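Local coordinates for cystathionine beta-lyase family protein, YNBB B.subtilis ortholog (PDB 3HVY) that is probably a pyridoxal-phosphate-dependent lyase of the methionine gamma-lyase family, related to cystathionine beta-lyase and possibly involved in aluminium resistance, at residues 47-50 and 51-55; 309-312 and 313-317. All blocks are in the same frame, centred on the assembly; numbering follows the deposited sequence.

Interaction 1 of 2, residues 47-50 and 51-55; sequences LKVL and KAFQE
Val49 lays its CG1 methyl beside the Phe53 ring, 3.7 Å from Phe53 CE1, the two side chains lying alongside each other and pointing the same way. CG1 reaches the ring because it stands opposite the backbone N (chi1 173°) and so leans over the carbonyl, toward the following turn. An edge of the ring meets the backbone: Val49 O lies in the ring plane, 3.4 Å from Phe53 CD1, while accepting the amide of Phe53 at 3.0 Å (N to O). Each i to i+4 bond from 47 to 50 is made, as in a regular alpha-helix, and these turns close the long helix 18-55. On the next residue round the helix, Leu50 CD1 rests on the amide of Gln54, 3.7 Å from Gln54 NE2. Leu47 CD1 similarly touches the aliphatic part of Lys51, at 4.1 Å from its CG. The polar ends of both partners lead to the second subunit: Gln54 bonds through OE1 to Tyr14 OH and through NE2 to Ser356 O of the second subunit, and Lys51 NZ to Ser9 OG of the same subunit. Val49 and Ala52 instead pack on Ile86 of helix 74-87, the helix that supplies Asn85 to the sodium site. Bonds at both ends of the Gln54 amide should hold its rotation, so Leu50 packs on a group whose polar demand is met across the interface.

Interaction 2 of 2, residues 309-312 and 313-317; sequences VFCA and RIMEL
Phe310 and Ile314 form the close-packed side of this turn, running side by side with Phe310 CZ 3.9 Å from Ile314 CD1. Ile314 CG2 lies above one ring face, 4.2 Å from its plane and displaced toward the rim. Next to them Cys311 SG meets CG of Met315, a selenomethionine, at 3.8 Å; that CG also lies 3.1 Å from Cys311 O, a tight approach. A chi1 of 178° swings SG away from its own amide nitrogen to the side where Met315 lies. Both pairs follow the i to i+4 spacing of an alpha-helix, here the last turns of helix 287-317, whose Ile314 face is covered by Val418 and Leu422 of helix 411-422 and whose Cys311 and Met315 face Ile337 of the antiparallel sheet. The Ile314 amide gives Phe310 O a nearly straight bond (2.9 Å from N to O, 176° at the hydrogen). The polar side is looser: Glu316 N reaches Ala312 O at 3.2 Å with an angle of only 150°, and a water joins Ala312 O to Glu316 OE1 through weak bonds. Within the later turn, Arg313 NH1 makes a salt bridge to Glu316 OE1 at 2.9 Å; the carboxylate oxygen lies in the guanidinium plane, whereas the nitrogen stands well above the carboxylate plane. Arg313 NE makes a salt bridge to Asp30 OD2 of helix 18-55, and Tyr326 adds a cation-pi contact to the same guanidinium.

Interactions 1 and 2 are both local i to i+4 contacts at the C-terminal ends of long helices, 18-55 and 287-317, with centres about 34 Å apart and no touch between them. The helices themselves meet at both places: Leu50 and Phe53 pack on Phe295 and Leu294, and Ile314 on Ala27. Both contacts are largely buried, but their polar sides differ. At 47-55 the Gln54 amide and the Lys51 ammonium are paired across a subunit interface, while Lys48 bonds within its own chain; at 309-317 no other chain of the assembly touches the segments and the charged groups pair within the chain, beside a water. Interaction 2 also packs against strand 334-338, whereas interaction 1 lies against helix 74-87.

Interaction 1 of 2, residues 47-50 and 51-55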
# COMPACT_ATOMS: atom_id res chain seq x y z
N LEU D 47 12.20 -13.43 23.75
CA LEU D 47 12.48 -14.82 23.45
C LEU D 47 11.22 -15.61 23.16
O LEU D 47 11.15 -16.38 22.23
CB LEU D 47 13.22 -15.45 24.63
CG LEU D 47 13.55 -16.94 24.50
CD1 LEU D 47 14.47 -17.24 23.26
CD2 LEU D 47 14.22 -17.42 25.80
N LYS D 48 10.17 -15.40 23.94
CA LYS D 48 8.89 -16.08 23.66
C LYS D 48 8.41 -15.80 22.20
O LYS D 48 7.86 -16.68 21.51
CB LYS D 48 7.89 -15.54 24.70
CG LYS D 48 6.45 -15.83 24.49
CD LYS D 48 5.62 -15.67 25.80
CE LYS D 48 5.45 -14.27 26.33
NZ LYS D 48 4.39 -14.15 27.47
N VAL D 49 8.55 -14.55 21.76
CA VAL D 49 8.08 -14.16 20.46
C VAL D 49 8.99 -14.75 19.38
O VAL D 49 8.50 -15.32 18.42
CB VAL D 49 7.90 -12.59 20.32
CG1 VAL D 49 7.58 -12.22 18.91
CG2 VAL D 49 6.73 -12.09 21.25
N LEU D 50 10.29 -14.64 19.55
CA LEU D 50 11.22 -15.19 18.59
C LEU D 50 10.94 -16.69 18.40
O LEU D 50 10.89 -17.21 17.27
CB LEU D 50 12.65 -14.98 19.10
CG LEU D 50 13.78 -15.55 18.26
CD1 LEU D 50 13.71 -14.96 16.82
CD2 LEU D 50 15.16 -15.34 18.94
N LYS D 51 10.77 -17.43 19.49
CA LYS D 51 10.50 -18.87 19.35
C LYS D 51 9.22 -19.15 18.55
O LYS D 51 9.16 -20.08 17.77
CB LYS D 51 10.34 -19.55 20.71
CG LYS D 51 11.58 -19.67 21.55
CD LYS D 51 11.38 -20.68 22.69
CE LYS D 51 10.12 -20.44 23.51
NZ LYS D 51 10.01 -21.38 24.68
N ALA D 52 8.18 -18.37 18.81
CA ALA D 52 6.90 -18.52 18.11
C ALA D 52 7.12 -18.31 16.57
O ALA D 52 6.63 -19.10 15.72
CB ALA D 52 5.87 -17.57 18.69
N PHE D 53 7.88 -17.28 16.19
CA PHE D 53 8.20 -17.06 14.79
C PHE D 53 8.88 -18.30 14.16
O PHE D 53 8.49 -18.80 13.10
CB PHE D 53 9.13 -15.86 14.64
CG PHE D 53 8.42 -14.52 14.43
CD1 PHE D 53 7.81 -13.85 15.47
CD2 PHE D 53 8.43 -13.92 13.18
CE1 PHE D 53 7.19 -12.63 15.27
CE2 PHE D 53 7.81 -12.69 12.95
CZ PHE D 53 7.17 -12.05 14.00
N GLN D 54 9.89 -18.79 14.86
CA GLN D 54 10.72 -19.90 14.38
C GLN D 54 9.95 -21.19 14.36
O GLN D 54 10.10 -21.96 13.42
CB GLN D 54 11.96 -19.99 15.26
CG GLN D 54 12.77 -18.68 15.21
CD GLN D 54 14.13 -18.85 15.84
OE1 GLN D 54 14.28 -19.66 16.75
NE2 GLN D 54 15.12 -18.09 15.36
N GLU D 55 9.05 -21.41 15.32
CA GLU D 55 8.25 -22.63 15.30
C GLU D 55 7.21 -22.62 14.17
O GLU D 55 6.86 -23.65 13.66
CB GLU D 55 7.63 -22.92 16.67
CG GLU D 55 8.74 -23.27 17.72
CD GLU D 55 8.31 -23.25 19.19
OE1 GLU D 55 7.12 -23.00 19.49
OE2 GLU D 55 9.20 -23.49 20.04

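Interaction 2 of 2, residues 309-312 and 313-317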
# COMPACT_ATOMS: atom_id res chain seq x y z
N VAL D 309 6.47 4.43 34.76
CA VAL D 309 7.15 4.32 36.05
C VAL D 309 7.97 5.54 36.36
O VAL D 309 7.96 6.02 37.48
CB VAL D 309 8.01 2.99 36.08
CG1 VAL D 309 8.99 2.96 37.27
CG2 VAL D 309 7.08 1.71 36.07
N PHE D 310 8.71 6.05 35.37
CA PHE D 310 9.45 7.31 35.53
C PHE D 310 8.46 8.47 35.76
O PHE D 310 8.63 9.32 36.64
CB PHE D 310 10.28 7.60 34.28
CG PHE D 310 10.90 8.98 34.25
CD1 PHE D 310 11.98 9.29 35.06
CD2 PHE D 310 10.35 9.99 33.48
CE1 PHE D 310 12.54 10.56 35.03
CE2 PHE D 310 10.86 11.27 33.49
CZ PHE D 310 11.97 11.56 34.26
N CYS D 311 7.39 8.50 34.99
CA CYS D 311 6.37 9.55 35.22
C CYS D 311 5.82 9.51 36.68
O CYS D 311 5.72 10.54 37.35
CB CYS D 311 5.24 9.38 34.21
SG CYS D 311 3.89 10.57 34.43
N ALA D 312 5.40 8.32 37.12
CA ALA D 312 4.96 8.07 38.49
C ALA D 312 5.93 8.67 39.52
O ALA D 312 5.50 9.35 40.44
CB ALA D 312 4.82 6.50 38.74
N ARG D 313 7.22 8.36 39.40
CA ARG D 313 8.19 8.85 40.39
C ARG D 313 8.41 10.35 40.30
O ARG D 313 8.34 11.02 41.33
CB ARG D 313 9.53 8.15 40.33
CG ARG D 313 10.45 8.55 41.47
CD ARG D 313 9.78 8.42 42.83
NE ARG D 313 10.76 8.43 43.94
CZ ARG D 313 10.46 8.39 45.24
NH1 ARG D 313 9.19 8.35 45.69
NH2 ARG D 313 11.46 8.47 46.12
N ILE D 314 8.63 10.88 39.10
CA ILE D 314 8.90 12.30 39.00
C ILE D 314 7.68 13.16 39.41
O ILE D 314 7.84 14.16 40.08
CB ILE D 314 9.48 12.72 37.64
CG1 ILE D 314 10.22 14.07 37.80
CG2 ILE D 314 8.39 12.77 36.51
CD1 ILE D 314 10.92 14.58 36.45
N MSE D 315 6.47 12.76 39.07
CA MSE D 315 5.31 13.58 39.45
C MSE D 315 5.15 13.50 40.98
O MSE D 315 4.74 14.45 41.64
CB MSE D 315 4.05 13.13 38.71
CG MSE D 315 4.15 13.24 37.18
SE MSE D 315 4.58 15.03 36.61
CE MSE D 315 2.87 15.89 36.99
N GLU D 316 5.46 12.34 41.55
CA GLU D 316 5.45 12.19 43.00
C GLU D 316 6.52 13.08 43.68
O GLU D 316 6.22 13.77 44.67
CB GLU D 316 5.66 10.73 43.34
CG GLU D 316 5.81 10.38 44.77
CD GLU D 316 5.67 8.91 44.96
OE1 GLU D 316 6.57 8.14 44.54
OE2 GLU D 316 4.62 8.53 45.49
N LEU D 317 7.74 13.10 43.13
CA LEU D 317 8.76 14.01 43.61
C LEU D 317 8.27 15.46 43.57
O LEU D 317 8.63 16.28 44.43
CB LEU D 317 10.05 13.86 42.81
CG LEU D 317 10.76 12.53 42.90
CD1 LEU D 317 12.24 12.65 42.52
CD2 LEU D 317 10.58 11.99 44.32
O HOH W 1 5.50 6.99 42.42